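Local coordinates for protein putative histidinol-phosphate aminotransferase (Burkholderia pseudomallei, PDB 3P1T) that is a putative PLP-dependent aminotransferase that probably transfers an amino group between L-histidinol phosphate and 2-oxoglutarate in histidine biosynthesis, at residues D69-V74 and A209-S214. Numbering follows the deposited sequence.
Sequences DNLMLV and ALFGPS. With EDO (1,2-ethanediol), chain H.
In N70, CG lies beside the backbone N and anti to the carbonyl carbon (chi1 -72°); chi2, 108°, then turns the amide so that ND2 faces G212 O. M72 and L210 both set CG anti to their backbone N, and the two side chains run side by side. N70 ND2 gives a nearly straight hydrogen bond to G212 O, 2.8 Å, with that oxygen close to the amide plane. G212 N returns a hydrogen bond to N70 O, 3.0 Å. M72 and L210 form an antiparallel hydrogen-bonded pair, M72 N to L210 O and L210 N to M72 O, each 2.9 Å. On their face of the sheet, CE of selenomethionine M72 meets L210 CD2 at 3.8 Å, and M220 of helix 214-221 touches both. On the other face, L71 CB lies 3.7 Å from F211 CD2, oblique to the ring, which F64 meets edge-to-face. A water donates to D69 O and S214 O. A 1,2-ethanediol, probably from the crystallisation liquor, hydrogen-bonds to S214 N and OG. The N70-G212 bonds extend the pairing beyond the start of strand 71-74 and the end of strand 208-211. Backbone bonds and apolar contacts on both faces hold this border strand of the seven-stranded PLP-dependent transferase sheet to its neighbour.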
loop_
_atom_site.group_PDB
_atom_site.type_symbol
_atom_site.label_atom_id
_atom_site.label_comp_id
_atom_site.label_asym_id
_atom_site.label_seq_id
_atom_site.Cartn_x
_atom_site.Cartn_y
_atom_site.Cartn_z
ATOM N N ASP A 69 -20.081 5.095 0.486
ATOM C CA ASP A 69 -19.957 5.641 -0.867
ATOM C C ASP A 69 -19.177 6.969 -0.887
ATOM O O ASP A 69 -18.760 7.424 -1.955
ATOM C CB ASP A 69 -21.353 5.872 -1.463
ATOM C CG ASP A 69 -22.231 4.646 -1.476
ATOM O OD1 ASP A 69 -23.105 4.528 -0.570
ATOM O OD2 ASP A 69 -22.093 3.823 -2.423
ATOM N N ASN A 70 -19.000 7.596 0.279
ATOM C CA ASN A 70 -18.346 8.892 0.373
ATOM C C ASN A 70 -16.935 8.805 0.989
ATOM O O ASN A 70 -16.286 9.845 1.142
ATOM C CB ASN A 70 -19.227 9.826 1.198
ATOM C CG ASN A 70 -20.454 10.246 0.444
ATOM O OD1 ASN A 70 -21.577 9.826 0.739
ATOM N ND2 ASN A 70 -20.247 10.998 -0.617
ATOM N N LEU A 71 -16.441 7.585 1.288
ATOM C CA LEU A 71 -15.116 7.437 1.875
ATOM C C LEU A 71 -14.297 6.393 1.120
ATOM O O LEU A 71 -14.845 5.417 0.621
ATOM C CB LEU A 71 -15.173 7.093 3.373
ATOM C CG LEU A 71 -15.584 5.700 3.765
ATOM C CD1 LEU A 71 -14.380 4.866 4.085
ATOM C CD2 LEU A 71 -16.416 5.744 4.983
HETATM N N MSE A 72 -12.972 6.612 1.073
HETATM C CA MSE A 72 -11.976 5.749 0.440
HETATM C C MSE A 72 -10.789 5.540 1.401
HETATM O O MSE A 72 -10.262 6.534 1.936
HETATM C CB MSE A 72 -11.534 6.405 -0.864
HETATM C CG MSE A 72 -10.684 5.522 -1.735
HETATM SE SE MSE A 72 -10.261 6.322 -3.442
HETATM C CE MSE A 72 -8.969 7.486 -2.919
ATOM N N LEU A 73 -10.420 4.261 1.670
ATOM C CA LEU A 73 -9.293 3.895 2.539
ATOM C C LEU A 73 -8.016 4.005 1.697
ATOM O O LEU A 73 -7.970 3.454 0.593
ATOM C CB LEU A 73 -9.492 2.487 3.152
ATOM C CG LEU A 73 -8.363 1.924 4.064
ATOM C CD1 LEU A 73 -8.102 2.806 5.292
ATOM C CD2 LEU A 73 -8.703 0.539 4.542
ATOM N N VAL A 74 -7.025 4.780 2.164
ATOM C CA VAL A 74 -5.825 5.048 1.368
ATOM C C VAL A 74 -4.527 4.818 2.154
ATOM O O VAL A 74 -4.513 4.863 3.389
ATOM C CB VAL A 74 -5.841 6.506 0.818
ATOM C CG1 VAL A 74 -6.916 6.695 -0.235
ATOM C CG2 VAL A 74 -5.983 7.543 1.930
ATOM N N ALA A 209 -8.126 8.083 5.592
ATOM C CA ALA A 209 -9.466 8.048 5.025
ATOM C C ALA A 209 -9.754 9.342 4.269
ATOM O O ALA A 209 -9.584 10.432 4.827
ATOM C CB ALA A 209 -10.501 7.829 6.129
ATOM N N LEU A 210 -10.169 9.224 2.997
ATOM C CA LEU A 210 -10.521 10.365 2.143
ATOM C C LEU A 210 -12.028 10.431 1.997
ATOM O O LEU A 210 -12.654 9.423 1.657
ATOM C CB LEU A 210 -9.836 10.283 0.759
ATOM C CG LEU A 210 -10.229 11.339 -0.278
ATOM C CD1 LEU A 210 -9.818 12.761 0.157
ATOM C CD2 LEU A 210 -9.662 10.992 -1.642
ATOM N N PHE A 211 -12.603 11.613 2.231
ATOM C CA PHE A 211 -14.054 11.831 2.136
ATOM C C PHE A 211 -14.341 12.801 1.008
ATOM O O PHE A 211 -13.651 13.813 0.881
ATOM C CB PHE A 211 -14.635 12.343 3.474
ATOM C CG PHE A 211 -14.243 11.491 4.656
ATOM C CD1 PHE A 211 -13.058 11.726 5.348
ATOM C CD2 PHE A 211 -15.039 10.435 5.067
ATOM C CE1 PHE A 211 -12.676 10.911 6.427
ATOM C CE2 PHE A 211 -14.659 9.629 6.160
ATOM C CZ PHE A 211 -13.484 9.871 6.829
ATOM N N GLY A 212 -15.333 12.477 0.188
ATOM C CA GLY A 212 -15.711 13.318 -0.940
ATOM C C GLY A 212 -17.021 12.923 -1.587
ATOM O O GLY A 212 -17.733 12.035 -1.087
ATOM N N PRO A 213 -17.343 13.591 -2.728
ATOM C CA PRO A 213 -18.588 13.262 -3.465
ATOM C C PRO A 213 -18.530 11.840 -4.038
ATOM O O PRO A 213 -17.470 11.408 -4.502
ATOM C CB PRO A 213 -18.653 14.323 -4.565
ATOM C CG PRO A 213 -17.251 14.799 -4.742
ATOM C CD PRO A 213 -16.562 14.647 -3.406
ATOM N N SER A 214 -19.665 11.113 -3.972
ATOM C CA SER A 214 -19.783 9.688 -4.282
ATOM C C SER A 214 -19.304 9.311 -5.700
ATOM O O SER A 214 -18.644 8.271 -5.832
ATOM C CB SER A 214 -21.214 9.184 -4.081
ATOM O OG SER A 214 -22.211 9.967 -4.712
HETATM C C1 EDO H . -22.451 12.885 -1.792
HETATM O O1 EDO H . -21.772 14.140 -1.599
HETATM C C2 EDO H . -23.227 12.804 -3.110
HETATM O O2 EDO H . -22.352 12.914 -4.240
HETATM O O HOH W 1 -18.585 5.946 -4.057
#